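Local coordinates for peptidase S15/CocE/NonD (Thaumarchaeota archaeon SCGC AB-539-E09, PDB 4PF1), which probably removes residues from the N-terminal end of peptides as a serine aminopeptidase of the alpha/beta-hydrolase fold, at residues A156-S161 against P358-Y363; N587-V592 against A606-W611; Y116-P121 against D194-M199. All coordinates share one frame; numbering follows the deposited sequence.

Contact 1: residues A156-S161 against P358-Y363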
loop_
_atom_site.group_PDB
_atom_site.type_symbol
_atom_site.label_atom_id
_atom_site.label_comp_id
_atom_site.label_asym_id
_atom_site.label_seq_id
_atom_site.Cartn_x
_atom_site.Cartn_y
_atom_site.Cartn_z
ATOM N N ALA A 156 -36.952 -7.542 18.960
ATOM C CA ALA A 156 -35.921 -6.693 19.543
ATOM C C ALA A 156 -35.529 -5.629 18.535
ATOM O O ALA A 156 -35.533 -5.899 17.334
ATOM C CB ALA A 156 -34.709 -7.514 19.941
ATOM N N ALA A 157 -35.234 -4.413 19.007
ATOM C CA ALA A 157 -34.822 -3.324 18.131
ATOM C C ALA A 157 -33.357 -2.984 18.365
ATOM O O ALA A 157 -32.945 -2.792 19.511
ATOM C CB ALA A 157 -35.696 -2.100 18.357
ATOM N N ILE A 158 -32.550 -2.990 17.289
ATOM C CA ILE A 158 -31.121 -2.675 17.362
ATOM C C ILE A 158 -30.762 -1.680 16.244
ATOM O O ILE A 158 -31.501 -1.563 15.259
ATOM C CB ILE A 158 -30.214 -3.960 17.332
ATOM C CG1 ILE A 158 -30.032 -4.520 15.897
ATOM C CG2 ILE A 158 -30.709 -5.041 18.320
ATOM C CD1 ILE A 158 -28.901 -5.575 15.741
ATOM N N GLY A 159 -29.651 -0.969 16.416
ATOM C CA GLY A 159 -29.196 0.018 15.446
ATOM C C GLY A 159 -28.303 1.087 16.033
ATOM O O GLY A 159 -28.325 1.326 17.242
ATOM N N GLY A 160 -27.525 1.728 15.168
ATOM C CA GLY A 160 -26.606 2.790 15.556
ATOM C C GLY A 160 -26.928 4.140 14.949
ATOM O O GLY A 160 -27.538 4.211 13.878
ATOM N N SER A 161 -26.492 5.229 15.629
ATOM C CA SER A 161 -26.674 6.627 15.199
ATOM C C SER A 161 -28.177 6.980 15.082
ATOM O O SER A 161 -28.886 6.910 16.091
ATOM C CB SER A 161 -25.932 6.881 13.888
ATOM O OG SER A 161 -25.665 8.258 13.697
ATOM N N PRO A 358 -25.966 -13.198 23.622
ATOM C CA PRO A 358 -26.571 -13.860 24.798
ATOM C C PRO A 358 -27.637 -12.987 25.476
ATOM O O PRO A 358 -28.609 -13.525 26.002
ATOM C CB PRO A 358 -25.374 -14.115 25.721
ATOM C CG PRO A 358 -24.185 -14.080 24.824
ATOM C CD PRO A 358 -24.513 -13.024 23.815
ATOM N N PHE A 359 -27.476 -11.642 25.424
ATOM C CA PHE A 359 -28.466 -10.684 25.938
ATOM C C PHE A 359 -29.792 -10.876 25.185
ATOM O O PHE A 359 -30.830 -11.084 25.813
ATOM C CB PHE A 359 -27.946 -9.232 25.784
ATOM C CG PHE A 359 -28.957 -8.131 26.029
ATOM C CD1 PHE A 359 -29.260 -7.715 27.322
ATOM C CD2 PHE A 359 -29.574 -7.480 24.965
ATOM C CE1 PHE A 359 -30.177 -6.681 27.546
ATOM C CE2 PHE A 359 -30.494 -6.450 25.191
ATOM C CZ PHE A 359 -30.791 -6.060 26.479
ATOM N N LEU A 360 -29.734 -10.859 23.834
ATOM C CA LEU A 360 -30.899 -11.028 22.963
ATOM C C LEU A 360 -31.502 -12.426 23.087
ATOM O O LEU A 360 -32.721 -12.545 23.202
ATOM C CB LEU A 360 -30.536 -10.746 21.490
ATOM C CG LEU A 360 -30.096 -9.315 21.143
ATOM C CD1 LEU A 360 -29.550 -9.247 19.734
ATOM C CD2 LEU A 360 -31.242 -8.317 21.319
ATOM N N ASP A 361 -30.654 -13.480 23.084
ATOM C CA ASP A 361 -31.111 -14.870 23.177
ATOM C C ASP A 361 -31.881 -15.140 24.471
ATOM O O ASP A 361 -32.858 -15.888 24.442
ATOM C CB ASP A 361 -29.940 -15.854 23.038
ATOM C CG ASP A 361 -29.409 -15.991 21.622
ATOM O OD1 ASP A 361 -30.216 -15.887 20.669
ATOM O OD2 ASP A 361 -28.201 -16.268 21.468
ATOM N N HIS A 362 -31.480 -14.501 25.592
ATOM C CA HIS A 362 -32.175 -14.683 26.864
ATOM C C HIS A 362 -33.608 -14.122 26.820
ATOM O O HIS A 362 -34.533 -14.812 27.236
ATOM C CB HIS A 362 -31.396 -14.063 28.039
ATOM C CG HIS A 362 -32.201 -13.989 29.303
ATOM N ND1 HIS A 362 -32.617 -15.133 29.960
ATOM C CD2 HIS A 362 -32.715 -12.911 29.939
ATOM C CE1 HIS A 362 -33.347 -14.718 30.984
ATOM N NE2 HIS A 362 -33.424 -13.388 31.020
ATOM N N TYR A 363 -33.785 -12.881 26.337
ATOM C CA TYR A 363 -35.098 -12.231 26.313
ATOM C C TYR A 363 -35.972 -12.659 25.127
ATOM O O TYR A 363 -37.189 -12.476 25.181
ATOM C CB TYR A 363 -34.949 -10.697 26.314
ATOM C CG TYR A 363 -34.377 -10.131 27.597
ATOM C CD1 TYR A 363 -35.113 -10.148 28.780
ATOM C CD2 TYR A 363 -33.118 -9.538 27.621
ATOM C CE1 TYR A 363 -34.590 -9.631 29.966
ATOM C CE2 TYR A 363 -32.587 -9.011 28.798
ATOM C CZ TYR A 363 -33.331 -9.052 29.968
ATOM O OH TYR A 363 -32.819 -8.524 31.130
#
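L360 lays its CD2 methyl against the methyl of A156, CD2 to CB at 3.8 Å, and the same branch reaches more loosely to I158, whose CG2 lies 4.5 Å from CD2. Helix 347-365 thus leans on strand 154-160, a central strand of the alpha/beta-hydrolase sheet. The leucine gets there because CG stands anti to its own carbonyl carbon (chi1 -64°), which sends the branched end off the helix surface and on to the sheet. A156 suits the nearest point: with only a methyl to cover, the helix can come down until the CA atoms of A156 and L360 are 7.5 Å apart. I158, two residues along and also directed at the helix, adds a gamma branch, while A157 between them turns to the other face of the sheet and packs on V181 and C170. F359 extends the same helix footing over strand 178-184, on A180 and V182. Beyond the touching residues, the strand runs through G159 and G160 into S161, whose positive phi and strongly negative psi fit the nucleophile elbow of this fold; its OG bonds to H328 NE2, consistent with a Ser-His-Asp triad of S161, H328 and D295. The helix contact itself is wholly aliphatic, with no hydrogen bond between the segments, so it depends on buried shape and the exclusion of water, and not on directional bonds.

Contact 2: residues N587-V592 against A606-W611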
loop_
_atom_site.group_PDB
_atom_site.type_symbol
_atom_site.label_atom_id
_atom_site.label_comp_id
_atom_site.label_asym_id
_atom_site.label_seq_id
_atom_site.Cartn_x
_atom_site.Cartn_y
_atom_site.Cartn_z
ATOM N N ASN A 587 -15.697 31.263 15.339
ATOM C CA ASN A 587 -16.292 32.252 16.211
ATOM C C ASN A 587 -15.757 33.613 15.744
ATOM O O ASN A 587 -14.543 33.743 15.546
ATOM C CB ASN A 587 -15.953 31.979 17.679
ATOM C CG ASN A 587 -16.778 32.795 18.645
ATOM O OD1 ASN A 587 -16.712 34.030 18.676
ATOM N ND2 ASN A 587 -17.575 32.121 19.456
ATOM N N PRO A 588 -16.632 34.616 15.484
ATOM C CA PRO A 588 -16.130 35.920 14.996
ATOM C C PRO A 588 -15.195 36.619 15.986
ATOM O O PRO A 588 -14.368 37.432 15.576
ATOM C CB PRO A 588 -17.411 36.736 14.773
ATOM C CG PRO A 588 -18.514 35.726 14.709
ATOM C CD PRO A 588 -18.102 34.621 15.618
ATOM N N GLN A 589 -15.315 36.275 17.287
ATOM C CA GLN A 589 -14.538 36.813 18.414
ATOM C C GLN A 589 -15.005 38.247 18.774
ATOM O O GLN A 589 -14.415 38.908 19.627
ATOM C CB GLN A 589 -13.012 36.688 18.208
ATOM C CG GLN A 589 -12.603 35.217 18.051
ATOM C CD GLN A 589 -11.130 34.921 17.996
ATOM O OE1 GLN A 589 -10.716 33.789 18.246
ATOM N NE2 GLN A 589 -10.311 35.882 17.590
ATOM N N THR A 590 -16.123 38.671 18.162
ATOM C CA THR A 590 -16.913 39.856 18.501
ATOM C C THR A 590 -18.340 39.346 18.592
ATOM O O THR A 590 -18.705 38.462 17.810
ATOM C CB THR A 590 -16.737 41.037 17.512
ATOM O OG1 THR A 590 -17.337 40.729 16.256
ATOM C CG2 THR A 590 -15.288 41.474 17.341
ATOM N N PHE A 591 -19.128 39.824 19.567
ATOM C CA PHE A 591 -20.493 39.326 19.745
ATOM C C PHE A 591 -21.437 39.772 18.622
ATOM O O PHE A 591 -21.566 40.969 18.349
ATOM C CB PHE A 591 -21.070 39.727 21.113
ATOM C CG PHE A 591 -22.414 39.096 21.411
ATOM C CD1 PHE A 591 -22.502 37.778 21.844
ATOM C CD2 PHE A 591 -23.592 39.812 21.233
ATOM C CE1 PHE A 591 -23.743 37.192 22.109
ATOM C CE2 PHE A 591 -24.834 39.223 21.490
ATOM C CZ PHE A 591 -24.902 37.918 21.929
ATOM N N VAL A 592 -22.110 38.787 17.997
ATOM C CA VAL A 592 -23.127 38.976 16.953
ATOM C C VAL A 592 -24.417 38.238 17.395
ATOM O O VAL A 592 -24.312 37.275 18.160
ATOM C CB VAL A 592 -22.653 38.526 15.533
ATOM C CG1 VAL A 592 -21.502 39.388 15.032
ATOM C CG2 VAL A 592 -22.288 37.041 15.492
ATOM N N ALA A 606 -8.052 38.336 18.395
ATOM C CA ALA A 606 -8.234 38.522 19.830
ATOM C C ALA A 606 -7.060 37.945 20.600
ATOM O O ALA A 606 -6.495 36.922 20.200
ATOM C CB ALA A 606 -9.530 37.876 20.289
ATOM N N THR A 607 -6.687 38.615 21.698
ATOM C CA THR A 607 -5.618 38.193 22.597
ATOM C C THR A 607 -6.237 37.294 23.658
ATOM O O THR A 607 -7.115 37.735 24.396
ATOM C CB THR A 607 -4.906 39.427 23.179
ATOM O OG1 THR A 607 -4.395 40.205 22.099
ATOM C CG2 THR A 607 -3.775 39.060 24.122
ATOM N N GLN A 608 -5.823 36.018 23.691
ATOM C CA GLN A 608 -6.374 35.022 24.610
ATOM C C GLN A 608 -5.404 34.716 25.727
ATOM O O GLN A 608 -4.206 34.578 25.483
ATOM C CB GLN A 608 -6.745 33.716 23.868
ATOM C CG GLN A 608 -7.284 33.892 22.433
ATOM C CD GLN A 608 -8.683 34.453 22.387
ATOM O OE1 GLN A 608 -8.928 35.606 22.739
ATOM N NE2 GLN A 608 -9.617 33.672 21.879
ATOM N N ARG A 609 -5.924 34.581 26.958
ATOM C CA ARG A 609 -5.104 34.300 28.132
ATOM C C ARG A 609 -5.718 33.213 28.988
ATOM O O ARG A 609 -6.839 33.375 29.465
ATOM C CB ARG A 609 -4.918 35.570 28.982
ATOM C CG ARG A 609 -3.976 36.601 28.396
ATOM C CD ARG A 609 -4.010 37.867 29.224
ATOM N NE ARG A 609 -3.140 38.905 28.676
ATOM C CZ ARG A 609 -3.012 40.121 29.196
ATOM N NH1 ARG A 609 -3.693 40.461 30.284
ATOM N NH2 ARG A 609 -2.200 41.005 28.636
ATOM N N VAL A 610 -4.978 32.114 29.205
ATOM C CA VAL A 610 -5.407 31.040 30.095
ATOM C C VAL A 610 -4.693 31.263 31.438
ATOM O O VAL A 610 -3.470 31.107 31.531
ATOM C CB VAL A 610 -5.173 29.629 29.494
ATOM C CG1 VAL A 610 -5.345 28.541 30.551
ATOM C CG2 VAL A 610 -6.111 29.382 28.313
ATOM N N TRP A 611 -5.458 31.704 32.449
ATOM C CA TRP A 611 -4.935 32.067 33.765
ATOM C C TRP A 611 -4.694 30.852 34.662
ATOM O O TRP A 611 -5.438 29.876 34.606
ATOM C CB TRP A 611 -5.868 33.075 34.443
ATOM C CG TRP A 611 -5.791 34.450 33.837
ATOM C CD1 TRP A 611 -6.224 34.831 32.598
ATOM C CD2 TRP A 611 -5.227 35.623 34.442
ATOM N NE1 TRP A 611 -5.957 36.164 32.391
ATOM C CE2 TRP A 611 -5.341 36.675 33.506
ATOM C CE3 TRP A 611 -4.642 35.888 35.692
ATOM C CZ2 TRP A 611 -4.925 37.980 33.794
ATOM C CZ3 TRP A 611 -4.212 37.178 35.969
ATOM C CH2 TRP A 611 -4.344 38.204 35.022
#
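The amides of Q589 and Q608 pass near each other at a slant, their planes 40° apart and no hydrogen bond joining them, while the end of Q589 also lies over the methyl of A606. The setting is the C-terminal non-catalytic domain, a beta domain of the galactose-binding-like clan, where the loop before strand 606-625 folds back on the first residues of that strand. The side chain of Q589 is extended beyond CG, long enough to carry its amide across to A606: NE2 is 3.4 Å from A606 CB, and CD is 4.1 Å from the same methyl. NE2 also comes close to A606 N, but both are donors and no bond joins them. The amide is held instead from outside the two segments, with NE2 giving its hydrogen to R604 O and OE1 paired with S430 OG on the neighbouring strand 425-430. A glutamine therefore suits this buried place, serving a donor and an acceptor with one flat group, and A606 suits its own by offering only a methyl beneath it. Cutting Q589 back to an alanine would probably leave R604 O and S430 OG without these partners and open a gap above the A606 methyl. The backbone under Q589 has a positive phi and is fixed by an Asx turn: Q589 N donates to a lone pair of N587 OD1 over 3.0 Å, with an N-H...O angle of 151°.

Contact 3: residues Y116-P121 against D194-M199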
loop_
_atom_site.group_PDB
_atom_site.type_symbol
_atom_site.label_atom_id
_atom_site.label_comp_id
_atom_site.label_asym_id
_atom_site.label_seq_id
_atom_site.Cartn_x
_atom_site.Cartn_y
_atom_site.Cartn_z
ATOM N N TYR A 116 -41.258 13.898 5.731
ATOM C CA TYR A 116 -40.064 13.602 6.502
ATOM C C TYR A 116 -39.659 14.771 7.387
ATOM O O TYR A 116 -39.388 15.868 6.898
ATOM C CB TYR A 116 -38.896 13.166 5.598
ATOM C CG TYR A 116 -37.624 12.872 6.365
ATOM C CD1 TYR A 116 -37.555 11.804 7.254
ATOM C CD2 TYR A 116 -36.517 13.707 6.260
ATOM C CE1 TYR A 116 -36.405 11.556 7.999
ATOM C CE2 TYR A 116 -35.356 13.465 6.996
ATOM C CZ TYR A 116 -35.304 12.383 7.861
ATOM O OH TYR A 116 -34.171 12.135 8.590
ATOM N N MET A 117 -39.610 14.512 8.699
ATOM C CA MET A 117 -39.163 15.456 9.713
ATOM C C MET A 117 -37.903 14.894 10.346
ATOM O O MET A 117 -37.952 13.795 10.907
ATOM C CB MET A 117 -40.259 15.680 10.773
ATOM C CG MET A 117 -41.350 16.640 10.337
ATOM S SD MET A 117 -42.713 16.715 11.533
ATOM C CE MET A 117 -41.981 17.749 12.799
ATOM N N MET A 118 -36.759 15.602 10.193
ATOM C CA MET A 118 -35.451 15.197 10.733
ATOM C C MET A 118 -35.589 14.805 12.205
ATOM O O MET A 118 -36.012 15.629 13.008
ATOM C CB MET A 118 -34.424 16.343 10.568
ATOM C CG MET A 118 -33.051 16.052 11.188
ATOM S SD MET A 118 -32.050 14.882 10.247
ATOM C CE MET A 118 -31.694 15.860 8.764
ATOM N N ASN A 119 -35.266 13.532 12.542
ATOM C CA ASN A 119 -35.373 12.981 13.905
ATOM C C ASN A 119 -36.730 13.345 14.513
ATOM O O ASN A 119 -36.783 13.949 15.591
ATOM C CB ASN A 119 -34.220 13.480 14.800
ATOM C CG ASN A 119 -32.851 13.086 14.327
ATOM O OD1 ASN A 119 -32.099 13.911 13.803
ATOM N ND2 ASN A 119 -32.478 11.828 14.543
ATOM N N LYS A 120 -37.827 13.042 13.776
ATOM C CA LYS A 120 -39.200 13.380 14.159
ATOM C C LYS A 120 -39.437 13.126 15.656
ATOM O O LYS A 120 -39.271 11.993 16.119
ATOM C CB LYS A 120 -40.215 12.599 13.308
ATOM C CG LYS A 120 -41.609 13.202 13.329
ATOM C CD LYS A 120 -42.604 12.304 12.648
ATOM C CE LYS A 120 -43.946 12.972 12.515
ATOM N NZ LYS A 120 -44.944 12.078 11.869
ATOM N N PRO A 121 -39.737 14.188 16.442
ATOM C CA PRO A 121 -39.950 13.987 17.883
ATOM C C PRO A 121 -41.329 13.405 18.186
ATOM O O PRO A 121 -42.150 13.264 17.278
ATOM C CB PRO A 121 -39.797 15.399 18.457
ATOM C CG PRO A 121 -40.213 16.305 17.353
ATOM C CD PRO A 121 -39.937 15.602 16.050
ATOM N N ASP A 194 -23.695 16.016 20.306
ATOM C CA ASP A 194 -23.727 14.928 19.342
ATOM C C ASP A 194 -23.387 15.419 17.906
ATOM O O ASP A 194 -22.241 15.797 17.673
ATOM C CB ASP A 194 -25.031 14.115 19.417
ATOM C CG ASP A 194 -25.082 13.143 20.600
ATOM O OD1 ASP A 194 -24.005 12.662 21.026
ATOM O OD2 ASP A 194 -26.195 12.856 21.086
ATOM N N ASP A 195 -24.337 15.385 16.957
ATOM C CA ASP A 195 -24.047 15.651 15.540
ATOM C C ASP A 195 -24.004 17.114 15.079
ATOM O O ASP A 195 -23.142 17.442 14.263
ATOM C CB ASP A 195 -25.045 14.909 14.646
ATOM C CG ASP A 195 -24.889 13.410 14.704
ATOM O OD1 ASP A 195 -23.885 12.898 14.172
ATOM O OD2 ASP A 195 -25.771 12.751 15.278
ATOM N N TRP A 196 -24.982 17.944 15.469
ATOM C CA TRP A 196 -25.120 19.299 14.917
ATOM C C TRP A 196 -24.270 20.354 15.639
ATOM O O TRP A 196 -23.673 21.195 14.971
ATOM C CB TRP A 196 -26.602 19.726 14.868
ATOM C CG TRP A 196 -27.557 18.593 14.576
ATOM C CD1 TRP A 196 -28.588 18.170 15.362
ATOM C CD2 TRP A 196 -27.511 17.694 13.454
ATOM N NE1 TRP A 196 -29.189 17.065 14.804
ATOM C CE2 TRP A 196 -28.544 16.748 13.633
ATOM C CE3 TRP A 196 -26.685 17.588 12.319
ATOM C CZ2 TRP A 196 -28.815 15.750 12.690
ATOM C CZ3 TRP A 196 -26.923 16.566 11.412
ATOM C CH2 TRP A 196 -27.976 15.661 11.602
ATOM N N PHE A 197 -24.232 20.325 16.980
ATOM C CA PHE A 197 -23.435 21.259 17.786
ATOM C C PHE A 197 -22.754 20.538 18.950
ATOM O O PHE A 197 -23.265 19.525 19.430
ATOM C CB PHE A 197 -24.308 22.402 18.376
ATOM C CG PHE A 197 -25.156 23.240 17.446
ATOM C CD1 PHE A 197 -26.386 22.771 16.989
ATOM C CD2 PHE A 197 -24.819 24.560 17.175
ATOM C CE1 PHE A 197 -27.202 23.569 16.183
ATOM C CE2 PHE A 197 -25.636 25.359 16.364
ATOM C CZ PHE A 197 -26.822 24.859 15.876
ATOM N N HIS A 198 -21.633 21.105 19.440
ATOM C CA HIS A 198 -20.948 20.676 20.657
ATOM C C HIS A 198 -20.870 21.877 21.576
ATOM O O HIS A 198 -20.100 22.804 21.313
ATOM C CB HIS A 198 -19.555 20.088 20.368
ATOM C CG HIS A 198 -19.573 18.661 19.914
ATOM N ND1 HIS A 198 -18.556 17.792 20.247
ATOM C CD2 HIS A 198 -20.465 18.010 19.132
ATOM C CE1 HIS A 198 -18.858 16.645 19.661
ATOM N NE2 HIS A 198 -19.994 16.732 18.974
ATOM N N MET A 199 -21.759 21.915 22.589
ATOM C CA MET A 199 -21.889 23.014 23.560
ATOM C C MET A 199 -22.002 24.400 22.847
ATOM O O MET A 199 -21.365 25.376 23.255
ATOM C CB MET A 199 -20.737 22.984 24.592
ATOM C CG MET A 199 -20.888 21.868 25.618
ATOM S SD MET A 199 -19.449 21.657 26.703
ATOM C CE MET A 199 -18.389 20.636 25.657
HETATM O O HOH W 1 -31.919 16.155 15.479
#
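N119 OD1 accepts a 2.8 Å hydrogen bond from an ordered water, and that water's oxygen in turn accepts from W196 NE1 at 3.0 Å, so that one water bridges an amide and an indole. The bridge joins two excursions of the alpha/beta-hydrolase domain: the loop 116-121, after strand 100-105, and segment 194-199, after strand 178-184, where W196 leads into the short strand 197-198. N119 OD1 also sits near the indole plane at its edge, 3.9 Å from W196 CZ2, which places the amide oxygen beside the ring and not over a face. Asparagine fits here twice, since its side chain supplies the acceptor and its backbone takes up the left-handed conformation that this residue tolerates well. M118 makes a Met-aromatic contact with the same ring. Its SD is 4.1 Å from W196 CZ2 and 5.2 Å from the centroid of the six-membered ring, approaching obliquely, 58° off the normal. CG of M118 lies anti to the backbone N (chi1 176°), and bends at the next two torsions fold the thioether round to the indole. One face of that indole is covered by D195 CB, 3.8 Å above the plane. Helices 204-215 and 254-261 close in through S207 and L259 on W196, and M118 N is bonded to D18 OD2 of a neighbouring subunit. The tryptophan side chain lies about 4 Å from a bound glycerol, and N119 is near, though not touching, the probable Ser-His-Asp triad, consistent with a place close to the active-site pocket. Further along, H198 ties the turn to itself and to the C-terminal domain: ND1 bonds D531 OD1, while NE2 donates to a lone pair of D194 O at 2.8 Å, the oxygen lying 7° out of the imidazole plane.

How the contacts relate
Followed from the N terminus, the chain passes 116-121 first and 156-161 next, returns to 116-121 at 194-199, which closes contact 3, and reaches 358-363 much later to close contact 1. Contacts 1 and 3 therefore cross, their segments alternating, although they do not touch: their centres are 24 Å apart and their nearest atoms about 5 Å. Contact 1 ties a late helix to the central sheet, while contact 3 joins a loop to the turn that leads into strand 197-198. Contact 2 follows in series, a short closure across 13 residues without helix or strand in the C-terminal domain; its centre is 28 Å from that of contact 3 and 47 Å from that of contact 1.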